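Local coordinates for putative mandelate racemase (Salmonella typhimurium, PDB 2O56), which binds magnesium and belongs to the enolase superfamily, where it probably acts as a hydro-lyase, though its physiological substrate is not established, at residues I293-C298 / K318-H323; V216-E221 / L241-Y246; M72-I77 / A105-K110; K120-K125 / L335-A340; E128-Y133 / V345-H350. All coordinates share one frame; numbering follows the deposited sequence. Where two conformers were deposited one is given.

Contact 1. Residues I293-C298 / K318-H323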
# COMPACT_ATOMS: atom_id res chain seq x y z
N ILE A 293 18.01 7.48 16.70
CA ILE A 293 18.71 8.19 15.63
C ILE A 293 20.01 8.82 16.13
O ILE A 293 20.10 9.26 17.29
CB ILE A 293 17.80 9.20 14.89
CG1 ILE A 293 17.35 10.31 15.83
CG2 ILE A 293 16.59 8.47 14.24
CD1 ILE A 293 16.96 11.58 15.09
N GLN A 294 21.02 8.84 15.27
CA GLN A 294 22.37 9.22 15.67
C GLN A 294 23.01 10.25 14.76
O GLN A 294 24.13 10.02 14.28
CB GLN A 294 23.27 7.99 15.76
CG GLN A 294 22.67 6.84 16.56
CD GLN A 294 23.50 5.59 16.47
OE1 GLN A 294 23.72 5.06 15.40
NE2 GLN A 294 23.97 5.11 17.61
N PRO A 295 22.34 11.40 14.55
CA PRO A 295 22.98 12.39 13.71
C PRO A 295 24.23 12.91 14.40
O PRO A 295 24.26 13.04 15.62
CB PRO A 295 21.93 13.50 13.56
CG PRO A 295 21.01 13.33 14.76
CD PRO A 295 21.03 11.87 15.07
N ASP A 296 25.26 13.14 13.61
CA ASP A 296 26.47 13.84 14.05
C ASP A 296 26.25 15.32 13.70
O ASP A 296 25.99 15.63 12.55
CB ASP A 296 27.66 13.24 13.28
CG ASP A 296 29.02 13.80 13.72
OD1 ASP A 296 29.21 15.03 13.74
OD2 ASP A 296 29.94 13.00 14.00
N ILE A 297 26.33 16.22 14.68
CA ILE A 297 26.06 17.63 14.41
C ILE A 297 27.07 18.20 13.41
O ILE A 297 26.74 19.10 12.66
CB ILE A 297 25.98 18.48 15.73
CG1 ILE A 297 24.74 18.08 16.53
CG2 ILE A 297 25.92 20.01 15.46
CD1 ILE A 297 24.85 18.36 18.04
N CYS A 298 28.28 17.64 13.38
CA CYS A 298 29.38 18.14 12.55
C CYS A 298 29.38 17.54 11.14
O CYS A 298 30.11 18.02 10.27
CB CYS A 298 30.73 17.86 13.21
SG CYS A 298 30.95 18.60 14.86
N LYS A 318 11.16 8.53 18.30
CA LYS A 318 12.59 8.20 18.30
C LYS A 318 13.29 8.94 19.40
O LYS A 318 12.90 10.05 19.80
CB LYS A 318 13.30 8.42 16.95
CG LYS A 318 12.48 8.08 15.71
CD LYS A 318 12.22 6.61 15.60
CE LYS A 318 11.33 6.30 14.42
NZ LYS A 318 10.52 5.07 14.71
N THR A 319 14.31 8.30 19.94
CA THR A 319 15.20 8.96 20.87
C THR A 319 16.56 9.14 20.19
O THR A 319 16.81 8.57 19.13
CB THR A 319 15.34 8.20 22.18
OG1 THR A 319 15.75 6.86 21.89
CG2 THR A 319 14.02 8.17 22.90
N VAL A 320 17.40 9.98 20.79
CA VAL A 320 18.54 10.53 20.09
C VAL A 320 19.81 10.26 20.88
O VAL A 320 19.89 10.57 22.07
CB VAL A 320 18.39 12.04 19.88
CG1 VAL A 320 19.58 12.60 19.11
CG2 VAL A 320 17.07 12.36 19.15
N GLN A 321 20.79 9.67 20.20
CA GLN A 321 22.16 9.66 20.67
C GLN A 321 23.00 10.35 19.61
O GLN A 321 23.25 9.76 18.57
CB GLN A 321 22.64 8.20 20.81
CG GLN A 321 24.14 8.12 21.15
CD GLN A 321 24.93 7.27 20.19
OE1 GLN A 321 24.79 6.03 20.16
NE2 GLN A 321 25.80 7.90 19.43
N ILE A 322 23.42 11.59 19.85
CA ILE A 322 24.29 12.29 18.91
C ILE A 322 25.52 11.44 18.63
O ILE A 322 26.14 10.90 19.55
CB ILE A 322 24.67 13.72 19.43
CG1 ILE A 322 23.42 14.56 19.66
CG2 ILE A 322 25.54 14.48 18.40
CD1 ILE A 322 22.57 14.78 18.42
N HIS A 323 25.85 11.28 17.35
CA HIS A 323 27.11 10.66 16.99
C HIS A 323 28.25 11.64 17.24
O HIS A 323 28.24 12.75 16.74
CB HIS A 323 27.13 10.22 15.53
CG HIS A 323 28.47 9.71 15.09
ND1 HIS A 323 29.41 10.51 14.47
CD2 HIS A 323 29.05 8.50 15.23
CE1 HIS A 323 30.50 9.81 14.24
NE2 HIS A 323 30.31 8.58 14.68
O HOH W 1 28.27 15.64 16.84
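H323 and D296 join these two segments through a His-carboxylate hydrogen bond: ND1 of H323 donates to OD2 of D296 over 2.6 Å. The carboxylate receives it on the anti lone pair of OD2, at the edge of the imidazole and close to its plane, although the two flat groups are turned 42° apart. The ring reaches this position because its CG stands anti to the backbone N (chi1 174°). The other oxygen, OD1, accepts from C298 N in an Asx turn, which holds the carboxylate from the opposite oxygen.

A second side-chain bond runs from Q294 NE2 to Q321 OE1, 2.8 Å, with the donor well above the carbonyl plane and the amides 63° apart. OE1 of Q321 is gripped further by the hydroxyls of Y245 and Y133, while Q294 NE2 also reaches E247.

Among the backbones, I293 and V320 form a parallel bridge. I293 N donates to T319 O at 2.9 Å, and I293 O accepts from Q321 N at 3.0 Å. Further along, H323 N meets P295 O at 2.9 Å, and one water links I297 N with H323 O.

Apolar packing lies beside this: CG1 of I293 rests 3.9 Å from CG2 of V320, and CD1 of I297 lies 4.0 Å from CG2 of I322, towards helix 328-340.

Neighbouring parallel strands of a TIM-type barrel thus run out into loops that put H323 beside the magnesium ligand E273, a His-Asp pairing that recalls the one in mandelate racemase.

Contact 2. Residues V216-E221 / L241-Y246. With MG (magnesium ion), chain I.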
# COMPACT_ATOMS: atom_id res chain seq x y z
N VAL A 216 24.28 -3.33 33.15
CA VAL A 216 25.08 -2.51 32.25
C VAL A 216 24.57 -2.71 30.83
O VAL A 216 24.36 -3.83 30.37
CB VAL A 216 26.59 -2.81 32.37
CG1 VAL A 216 27.40 -2.09 31.26
CG2 VAL A 216 27.11 -2.40 33.77
N ASP A 217 24.32 -1.60 30.14
CA ASP A 217 23.76 -1.67 28.79
C ASP A 217 24.83 -1.95 27.75
O ASP A 217 25.96 -1.49 27.88
CB ASP A 217 22.97 -0.40 28.48
CG ASP A 217 21.63 -0.38 29.19
OD1 ASP A 217 20.91 -1.40 29.10
OD2 ASP A 217 21.30 0.64 29.83
N ILE A 218 24.49 -2.76 26.74
CA ILE A 218 25.43 -3.09 25.69
C ILE A 218 24.83 -2.70 24.33
O ILE A 218 23.77 -3.19 23.95
CB ILE A 218 25.78 -4.59 25.68
CG1 ILE A 218 26.45 -5.02 27.00
CG2 ILE A 218 26.67 -4.91 24.48
CD1 ILE A 218 26.70 -6.52 27.10
N ILE A 219 25.53 -1.82 23.62
CA ILE A 219 25.18 -1.49 22.23
C ILE A 219 26.09 -2.30 21.31
O ILE A 219 27.30 -2.32 21.49
CB ILE A 219 25.35 0.04 21.97
CG1 ILE A 219 24.46 0.83 22.92
CG2 ILE A 219 25.06 0.40 20.49
CD1 ILE A 219 24.92 2.26 23.16
N ALA A 220 25.48 -2.98 20.33
CA ALA A 220 26.24 -3.71 19.33
C ALA A 220 26.37 -2.85 18.08
O ALA A 220 25.37 -2.47 17.48
CB ALA A 220 25.51 -5.00 18.99
N GLU A 221 27.62 -2.55 17.71
CA GLU A 221 27.94 -1.66 16.61
C GLU A 221 28.43 -2.52 15.45
O GLU A 221 29.19 -3.46 15.65
CB GLU A 221 29.00 -0.66 17.08
CG GLU A 221 29.96 -0.16 16.07
CD GLU A 221 29.41 1.05 15.31
OE1 GLU A 221 29.75 2.19 15.68
OE2 GLU A 221 28.63 0.85 14.36
N LEU A 241 21.10 -11.75 24.35
CA LEU A 241 22.06 -11.08 25.24
C LEU A 241 21.54 -9.77 25.84
O LEU A 241 22.23 -9.15 26.66
CB LEU A 241 23.41 -10.90 24.54
CG LEU A 241 24.09 -12.15 23.97
CD1 LEU A 241 25.40 -11.79 23.29
CD2 LEU A 241 24.34 -13.18 25.06
N GLY A 242 20.33 -9.35 25.47
CA GLY A 242 19.73 -8.14 26.03
C GLY A 242 20.41 -6.89 25.48
O GLY A 242 20.89 -6.05 26.25
N ILE A 243 20.46 -6.76 24.16
CA ILE A 243 21.15 -5.64 23.47
C ILE A 243 20.34 -4.33 23.50
O ILE A 243 19.14 -4.32 23.18
CB ILE A 243 21.54 -6.09 22.02
CG1 ILE A 243 22.41 -7.35 22.10
CG2 ILE A 243 22.29 -5.00 21.23
CD1 ILE A 243 23.79 -7.10 22.77
N PHE A 244 20.99 -3.23 23.90
CA PHE A 244 20.33 -1.92 24.15
C PHE A 244 19.84 -1.32 22.82
O PHE A 244 18.66 -1.00 22.67
CB PHE A 244 21.35 -0.95 24.76
CG PHE A 244 20.76 0.25 25.42
CD1 PHE A 244 19.74 0.13 26.36
CD2 PHE A 244 21.28 1.51 25.15
CE1 PHE A 244 19.22 1.26 26.98
CE2 PHE A 244 20.77 2.65 25.78
CZ PHE A 244 19.73 2.52 26.68
N TYR A 245 20.76 -1.16 21.89
CA TYR A 245 20.38 -1.10 20.48
C TYR A 245 21.46 -1.61 19.54
O TYR A 245 22.58 -1.89 19.95
CB TYR A 245 19.88 0.29 20.12
CG TYR A 245 20.73 1.47 20.57
CD1 TYR A 245 21.80 1.92 19.80
CD2 TYR A 245 20.41 2.18 21.73
CE1 TYR A 245 22.54 3.02 20.19
CE2 TYR A 245 21.16 3.29 22.12
CZ TYR A 245 22.23 3.69 21.35
OH TYR A 245 22.96 4.79 21.72
N TYR A 246 21.10 -1.75 18.26
CA TYR A 246 21.91 -2.44 17.27
C TYR A 246 22.23 -1.38 16.21
O TYR A 246 21.32 -0.94 15.53
CB TYR A 246 21.04 -3.53 16.64
CG TYR A 246 21.74 -4.55 15.74
CD1 TYR A 246 23.08 -4.88 15.94
CD2 TYR A 246 21.04 -5.19 14.71
CE1 TYR A 246 23.71 -5.82 15.13
CE2 TYR A 246 21.67 -6.14 13.89
CZ TYR A 246 22.99 -6.45 14.11
OH TYR A 246 23.61 -7.37 13.30
MG MG I . 29.11 4.24 14.76
O HOH W 2 21.92 -4.00 27.05
O HOH W 3 30.24 5.62 16.09
O HOH W 4 28.60 2.75 12.94
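D217 lays its carboxylate over one face of the F244 ring, the two planes only 21° apart, with CG 3.4 Å above the ring plane and shifted toward the rim. At the edge of the same ring sits CG1 of I219, 3.9 Å from CD2 of F244. That methylene works twice: it also lies over the centre of the Y245 ring, in a CH-pi contact with CG1 4.0 Å from the ring centroid. I219 and Y245 run side by side in the same direction, and Y245 can do this because its CG stands between the backbone N and carbonyl carbon (chi1 48°). The Y246 ring turns its edge to A220 O.

Strand 217-221 here runs alongside the lead-in to strand 246-247, its parallel neighbour in the enolase-type barrel, with A220 and Y246 bridged. I218 O accepts from F244 N at 2.8 Å, and A220 N gives to Y245 O at 3.1 Å. On the other side of the backbone, the A220 methyl is caught between CG2 of I243 and CD1 of Y246, 3.9 Å from each.

D217 OD2 forms a salt bridge with R131 and a hydrogen bond with T194 of a neighbouring subunit, which would favour a charged carboxylate on the ring. At the strand's end E221 turns away from the 241-246 segment, and its OE1 binds the magnesium ion at 2.3 Å, together with E247, E273 and two waters.

Contact 3. Residues M72-I77 / A105-K110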
# COMPACT_ATOMS: atom_id res chain seq x y z
N MET A 72 23.86 36.38 12.05
CA MET A 72 22.70 36.13 12.91
C MET A 72 21.59 35.35 12.20
O MET A 72 20.79 34.69 12.86
CB MET A 72 22.16 37.45 13.52
CG MET A 72 23.24 38.21 14.35
SD MET A 72 23.84 37.24 15.77
CE MET A 72 22.32 37.38 16.72
N ASN A 73 21.59 35.40 10.87
CA ASN A 73 20.57 34.80 10.03
C ASN A 73 20.92 33.36 9.67
O ASN A 73 21.09 33.02 8.50
CB ASN A 73 20.34 35.63 8.74
CG ASN A 73 20.03 37.08 9.03
OD1 ASN A 73 19.63 37.41 10.14
ND2 ASN A 73 20.18 37.97 8.03
N ASN A 74 21.05 32.50 10.66
CA ASN A 74 21.44 31.12 10.38
C ASN A 74 20.44 30.39 9.49
O ASN A 74 20.84 29.57 8.66
CB ASN A 74 21.70 30.33 11.68
CG ASN A 74 20.47 30.30 12.59
OD1 ASN A 74 20.12 31.31 13.19
ND2 ASN A 74 19.82 29.15 12.69
N GLU A 75 19.14 30.68 9.64
CA GLU A 75 18.11 30.00 8.84
C GLU A 75 18.29 30.34 7.37
O GLU A 75 18.29 29.46 6.51
CB GLU A 75 16.70 30.40 9.29
CG GLU A 75 16.22 29.77 10.62
CD GLU A 75 15.82 28.29 10.51
OE1 GLU A 75 15.64 27.78 9.40
OE2 GLU A 75 15.67 27.62 11.56
N ALA A 76 18.46 31.62 7.09
CA ALA A 76 18.66 32.09 5.72
C ALA A 76 19.97 31.59 5.14
O ALA A 76 20.03 31.26 3.96
CB ALA A 76 18.59 33.61 5.66
N ILE A 77 21.02 31.51 5.95
CA ILE A 77 22.31 31.07 5.44
C ILE A 77 22.24 29.56 5.15
O ILE A 77 22.72 29.11 4.12
CB ILE A 77 23.47 31.42 6.41
CG1 ILE A 77 23.82 32.91 6.31
CG2 ILE A 77 24.72 30.56 6.14
CD1 ILE A 77 24.38 33.51 7.59
N ALA A 105 29.50 27.35 13.73
CA ALA A 105 30.23 28.60 13.98
C ALA A 105 29.31 29.82 13.99
O ALA A 105 29.55 30.79 14.70
CB ALA A 105 31.36 28.75 12.97
N LEU A 106 28.21 29.75 13.24
CA LEU A 106 27.18 30.77 13.29
C LEU A 106 26.44 30.83 14.64
O LEU A 106 26.14 31.91 15.15
CB LEU A 106 26.19 30.60 12.13
CG LEU A 106 26.74 30.77 10.71
CD1 LEU A 106 25.63 30.55 9.69
CD2 LEU A 106 27.37 32.13 10.48
N TRP A 107 26.15 29.67 15.22
CA TRP A 107 25.53 29.60 16.54
C TRP A 107 26.50 29.99 17.67
O TRP A 107 26.06 30.45 18.73
CB TRP A 107 24.98 28.18 16.83
CG TRP A 107 23.68 27.89 16.11
CD1 TRP A 107 23.53 27.46 14.82
CD2 TRP A 107 22.36 28.05 16.63
NE1 TRP A 107 22.19 27.33 14.51
CE2 TRP A 107 21.45 27.68 15.61
CE3 TRP A 107 21.84 28.48 17.86
CZ2 TRP A 107 20.07 27.72 15.78
CZ3 TRP A 107 20.46 28.51 18.04
CH2 TRP A 107 19.59 28.13 16.99
N ASP A 108 27.79 29.75 17.46
CA ASP A 108 28.80 30.18 18.43
C ASP A 108 28.80 31.72 18.49
O ASP A 108 28.72 32.32 19.57
CB ASP A 108 30.17 29.65 18.02
CG ASP A 108 31.21 29.78 19.12
OD1 ASP A 108 30.85 29.72 20.33
OD2 ASP A 108 32.40 29.91 18.78
N ILE A 109 28.82 32.35 17.32
CA ILE A 109 28.68 33.81 17.19
C ILE A 109 27.42 34.36 17.84
O ILE A 109 27.45 35.40 18.49
CB ILE A 109 28.72 34.27 15.70
CG1 ILE A 109 30.16 34.20 15.18
CG2 ILE A 109 28.18 35.70 15.57
CD1 ILE A 109 30.30 34.19 13.67
N LYS A 110 26.30 33.66 17.64
CA LYS A 110 25.00 34.13 18.12
C LYS A 110 24.99 34.09 19.64
O LYS A 110 24.53 35.02 20.29
CB LYS A 110 23.90 33.22 17.54
CG LYS A 110 22.49 33.70 17.75
CD LYS A 110 21.48 32.54 17.63
CE LYS A 110 21.48 31.94 16.23
NZ LYS A 110 21.23 33.04 15.23
O HOH W 5 19.73 35.06 15.41
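I77 and L106 meet tip to tip in the close-packed part of this contact, with CG2 of I77 3.7 Å from CD1 of L106. The same methyl of L106 lies 3.8 Å from CD1 of I77, so one leucine branch fits against both branches of the isoleucine. N74 lies beside this apolar patch. Its CG sits in the crowded position between backbone N and carbonyl carbon (chi1 58°), which turns the amide toward the second helix. ND2 comes 3.4 Å from CZ2 of W107, the amide and indole planes being 60° apart, and both ND2 and the indole NE1 bond to T304 OG1.

The two helices, 74-83 and 93-114, belong to the N-terminal capping domain, which in the enolase superfamily lies over the C-terminal end of the barrel. L106, together with A105 and I109, also packs on I32 of strand 28-34 in the antiparallel sheet.

The looser, water-linked part of the contact lies around the K110 ammonium. The lysine chain bends near its end, bringing CE over one face of the W107 ring toward its rim, 3.8 Å above the plane, and NZ to N74 OD1 at 2.9 Å. The donor sits above the amide carbonyl plane and so misses the lone pairs. NZ also gives to a water that donates in turn to M72 O at 2.8 Å, bridging lysine and loop carbonyl. Beside this water-linked end the M72 chain, bent at chi2 and chi3, lays its CE 3.8 Å from K110 CG. Just beyond, OD1 of N73 accepts from K125 N of a neighbouring subunit.

Contact 4. Residues K120-K125 / L335-A340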
# COMPACT_ATOMS: atom_id res chain seq x y z
N LYS A 120 20.65 27.04 25.96
CA LYS A 120 19.56 27.97 26.25
C LYS A 120 18.93 28.53 24.97
O LYS A 120 17.73 28.76 24.92
CB LYS A 120 20.06 29.14 27.12
CG LYS A 120 20.25 28.82 28.56
CD LYS A 120 20.60 30.07 29.35
CE LYS A 120 20.44 29.81 30.83
NZ LYS A 120 20.78 30.99 31.66
N MET A 121 19.74 28.72 23.93
CA MET A 121 19.23 29.11 22.63
C MET A 121 18.52 27.97 21.91
O MET A 121 17.74 28.21 21.00
CB MET A 121 20.37 29.63 21.75
CG MET A 121 21.16 30.77 22.39
SD MET A 121 22.28 31.49 21.18
CE MET A 121 23.51 30.23 21.10
N LEU A 122 18.79 26.73 22.32
CA LEU A 122 18.09 25.58 21.76
C LEU A 122 16.85 25.18 22.59
O LEU A 122 16.24 24.15 22.35
CB LEU A 122 19.06 24.38 21.64
CG LEU A 122 20.18 24.54 20.61
CD1 LEU A 122 21.08 23.36 20.63
CD2 LEU A 122 19.60 24.76 19.18
N GLY A 123 16.49 25.99 23.58
CA GLY A 123 15.29 25.74 24.37
C GLY A 123 15.48 25.30 25.81
O GLY A 123 14.53 24.90 26.48
N GLY A 124 16.72 25.38 26.30
CA GLY A 124 16.97 25.40 27.73
C GLY A 124 17.46 24.07 28.27
O GLY A 124 17.92 23.21 27.52
N LYS A 125 17.40 23.92 29.58
CA LYS A 125 18.04 22.77 30.21
C LYS A 125 16.95 21.75 30.52
O LYS A 125 16.26 21.85 31.53
CB LYS A 125 18.78 23.22 31.50
CG LYS A 125 19.66 22.14 32.13
CD LYS A 125 20.57 22.67 33.21
CE LYS A 125 21.90 23.16 32.64
NZ LYS A 125 22.58 24.08 33.59
N LEU A 335 26.81 18.07 23.64
CA LEU A 335 26.30 18.29 24.99
C LEU A 335 25.17 19.31 25.09
O LEU A 335 24.22 19.11 25.84
CB LEU A 335 27.43 18.64 25.96
CG LEU A 335 28.49 17.55 26.10
CD1 LEU A 335 29.60 18.04 27.01
CD2 LEU A 335 27.90 16.23 26.60
N HIS A 336 25.29 20.42 24.34
CA HIS A 336 24.25 21.42 24.24
C HIS A 336 22.94 20.90 23.63
O HIS A 336 21.85 21.17 24.14
CB HIS A 336 24.75 22.62 23.43
CG HIS A 336 25.76 23.47 24.16
ND1 HIS A 336 25.41 24.32 25.18
CD2 HIS A 336 27.10 23.58 24.02
CE1 HIS A 336 26.49 24.92 25.64
NE2 HIS A 336 27.53 24.49 24.95
N MET A 337 23.05 20.17 22.53
CA MET A 337 21.86 19.62 21.88
C MET A 337 21.21 18.63 22.82
O MET A 337 20.01 18.67 23.05
CB MET A 337 22.25 18.92 20.57
CG MET A 337 21.05 18.48 19.66
SD MET A 337 20.16 19.85 18.91
CE MET A 337 21.36 20.44 17.72
N GLU A 338 22.02 17.74 23.38
CA GLU A 338 21.50 16.67 24.21
C GLU A 338 20.90 17.19 25.53
O GLU A 338 20.12 16.49 26.17
CB GLU A 338 22.60 15.64 24.47
CG GLU A 338 23.03 14.92 23.19
CD GLU A 338 24.28 14.07 23.36
OE1 GLU A 338 25.18 14.47 24.12
OE2 GLU A 338 24.36 13.01 22.69
N THR A 339 21.26 18.41 25.91
CA THR A 339 20.73 19.05 27.11
C THR A 339 19.34 19.58 26.88
O THR A 339 18.48 19.48 27.76
CB THR A 339 21.66 20.20 27.60
OG1 THR A 339 22.92 19.66 27.96
CG2 THR A 339 21.10 20.92 28.81
N ALA A 340 19.13 20.16 25.69
CA ALA A 340 17.89 20.85 25.37
C ALA A 340 16.75 19.92 24.90
O ALA A 340 15.58 20.14 25.23
CB ALA A 340 18.16 21.90 24.30
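L122 reaches across to helix 328-340, and its CB and two methyls each find a partner. CB packs on the A340 methyl, 3.7 Å from its CB. CG stands anti to the carbonyl carbon (chi1 -68°), which carries the branch along the helix toward M337. There CD1 comes 4.0 Å from the M337 sulfur, SD, the two side chains meeting at about a right angle, and it also touches the M337 CA. The other methyl, CD2, turns to the W107 ring.

The backbone after L122 does its share. G123, with positive phi, is the C-prime residue of the Schellman motif that ends helix 118-121. L122 O, buried here with no polar partner, lies 3.5 Å from A340 CB. G124 O receives a CA-H...O contact from A340 CA at 3.2 Å. Next along, CG of K125 rests 3.8 Å from CG2 of T339, while the lysine's NZ pairs with E377.

L122 also touches I303 of helix 302-314 besides W107 of helix 93-114, T339 backs onto I130 of strand 130-135, and a neighbouring subunit meets the glycine turn.

Contact 5. Residues E128-Y133 / V345-H350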
# COMPACT_ATOMS: atom_id res chain seq x y z
N GLU A 128 19.77 17.61 33.74
CA GLU A 128 20.87 18.24 34.49
C GLU A 128 22.20 17.55 34.24
O GLU A 128 23.25 18.16 34.36
CB GLU A 128 20.57 18.26 36.00
CG GLU A 128 19.39 19.13 36.42
CD GLU A 128 19.60 20.60 36.12
OE1 GLU A 128 20.69 21.13 36.44
OE2 GLU A 128 18.67 21.24 35.58
N LYS A 129 22.14 16.26 33.93
CA LYS A 129 23.35 15.48 33.62
C LYS A 129 23.13 14.70 32.32
O LYS A 129 21.99 14.42 31.95
CB LYS A 129 23.66 14.50 34.76
CG LYS A 129 24.31 15.16 35.97
CD LYS A 129 24.84 14.13 36.96
CE LYS A 129 25.19 14.79 38.29
NZ LYS A 129 25.97 16.04 38.12
N ILE A 130 24.23 14.35 31.66
CA ILE A 130 24.17 13.63 30.39
C ILE A 130 24.81 12.25 30.51
O ILE A 130 26.03 12.12 30.60
CB ILE A 130 24.84 14.45 29.27
CG1 ILE A 130 23.98 15.67 28.93
CG2 ILE A 130 25.02 13.62 28.02
CD1 ILE A 130 24.77 16.85 28.48
N ARG A 131 23.97 11.22 30.53
CA ARG A 131 24.44 9.82 30.61
C ARG A 131 25.34 9.42 29.44
O ARG A 131 25.06 9.76 28.29
CB ARG A 131 23.25 8.86 30.67
CG ARG A 131 23.67 7.41 30.90
CD ARG A 131 22.51 6.44 30.75
NE ARG A 131 22.97 5.06 30.94
CZ ARG A 131 22.33 4.00 30.48
NH1 ARG A 131 21.20 4.16 29.79
NH2 ARG A 131 22.82 2.77 30.69
N THR A 132 26.41 8.67 29.72
CA THR A 132 27.43 8.42 28.71
C THR A 132 27.71 6.92 28.60
O THR A 132 27.59 6.19 29.59
CB THR A 132 28.71 9.24 28.99
OG1 THR A 132 28.35 10.63 29.07
CG2 THR A 132 29.71 9.09 27.91
N TYR A 133 28.05 6.46 27.41
CA TYR A 133 28.63 5.13 27.26
C TYR A 133 30.08 5.16 26.81
O TYR A 133 30.53 6.12 26.19
CB TYR A 133 27.78 4.22 26.38
CG TYR A 133 27.68 4.55 24.89
CD1 TYR A 133 28.68 4.16 24.00
CD2 TYR A 133 26.56 5.20 24.38
CE1 TYR A 133 28.58 4.44 22.62
CE2 TYR A 133 26.45 5.48 23.00
CZ TYR A 133 27.46 5.08 22.13
OH TYR A 133 27.37 5.35 20.78
N VAL A 345 18.54 9.95 24.60
CA VAL A 345 18.84 8.71 25.29
C VAL A 345 20.20 8.59 25.98
O VAL A 345 20.24 8.36 27.13
CB VAL A 345 18.51 7.42 24.50
CG1 VAL A 345 19.11 7.39 23.16
CG2 VAL A 345 18.88 6.13 25.31
N ILE A 346 21.28 8.70 25.23
CA ILE A 346 22.62 8.48 25.77
C ILE A 346 23.67 9.23 24.92
O ILE A 346 23.40 9.58 23.77
CB ILE A 346 22.93 6.96 25.98
CG1 ILE A 346 24.03 6.73 27.02
CG2 ILE A 346 23.17 6.23 24.66
CD1 ILE A 346 24.15 5.26 27.48
N HIS A 347 24.81 9.55 25.53
CA HIS A 347 25.92 10.22 24.83
C HIS A 347 27.05 9.22 24.55
O HIS A 347 27.27 8.27 25.32
CB HIS A 347 26.41 11.40 25.69
CG HIS A 347 27.56 12.18 25.10
ND1 HIS A 347 27.38 13.37 24.43
CD2 HIS A 347 28.89 11.95 25.12
CE1 HIS A 347 28.55 13.83 24.03
NE2 HIS A 347 29.49 12.98 24.43
N GLU A 348 27.75 9.42 23.44
CA GLU A 348 28.85 8.54 23.02
C GLU A 348 30.22 9.08 23.44
O GLU A 348 30.61 10.17 23.02
CB GLU A 348 28.85 8.35 21.50
CG GLU A 348 30.02 7.53 20.96
CD GLU A 348 29.90 7.19 19.47
OE1 GLU A 348 29.26 7.96 18.73
OE2 GLU A 348 30.47 6.15 19.04
N LEU A 349 30.97 8.29 24.20
CA LEU A 349 32.32 8.69 24.58
C LEU A 349 33.40 7.76 24.05
O LEU A 349 33.47 6.59 24.44
CB LEU A 349 32.46 8.83 26.10
CG LEU A 349 33.87 9.13 26.61
CD1 LEU A 349 34.16 10.61 26.55
CD2 LEU A 349 34.04 8.62 28.00
N HIS A 350 34.26 8.29 23.18
CA HIS A 350 35.44 7.55 22.77
C HIS A 350 36.58 7.80 23.74
O HIS A 350 36.67 8.88 24.33
CB HIS A 350 35.91 7.98 21.41
CG HIS A 350 34.93 7.73 20.32
ND1 HIS A 350 34.96 6.60 19.53
CD2 HIS A 350 33.88 8.47 19.87
CE1 HIS A 350 33.98 6.66 18.64
NE2 HIS A 350 33.31 7.79 18.83
O HOH W 6 19.65 6.58 28.92
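R131 O takes the N-H of H347 at 2.8 Å, the shortest direct hydrogen bond between these segments. It belongs to a parallel pairing of strands 130-133 and 347-350, the first and last strands of the enolase-type barrel, so the contact closes the circle. Y133 N gives to H347 O at 2.9 Å and L349 N to Y133 O at 3.0 Å, while T132 pairs with H347 and Y133 with E348 in register.

On the barrel-interior side, E348 CA lies over one face of the Y133 ring in a CH-pi contact, 4.0 Å from the centroid, and CG2 of I346 meets the ring edge 3.6 Å from CD2. Besides Q321, K172 bonds the Y133 hydroxyl, which lies close to the E348 chain, and E348 OE2 has a salt bridge to K172 and a bond to S135. The extended chain of R131 crosses I346, whose CD1 touches one face of the guanidinium toward its rim, 3.6 Å above its plane; NE of the arginine pairs with D169 and NH2 with D217. In the guanidinium's plane a water accepts from NH1 and donates to V345 O.

On the other face of the sheet, T132 and H347 lie side by side, pointing the same way, and H347 ND1 bonds to E338 OE1 of helix 328-340. T132 CG2 and L349 CB are 3.3 Å apart, closer than carbons usually pack.

How the contacts relate
From the N terminus, contact 3 comes first and closes its loop wholly within the N-terminal cap domain, joining two helices. Contact 4 opens next at 120-125 and contact 5 at 128-133; both wait more than two hundred residues for their partners. Within that span contact 2 closes, then contact 1, one after the other, each pairing consecutive barrel strands. Contact 4 then closes at 335-340 and contact 5 at 345-350, so these two cross. Contact 5 joins the ends of the barrel, contact 4 ties the turn after helix 118-121 to barrel helix 328-340 and borders contact 3 through W107. Contacts 1, 2 and 5 meet at the barrel interior.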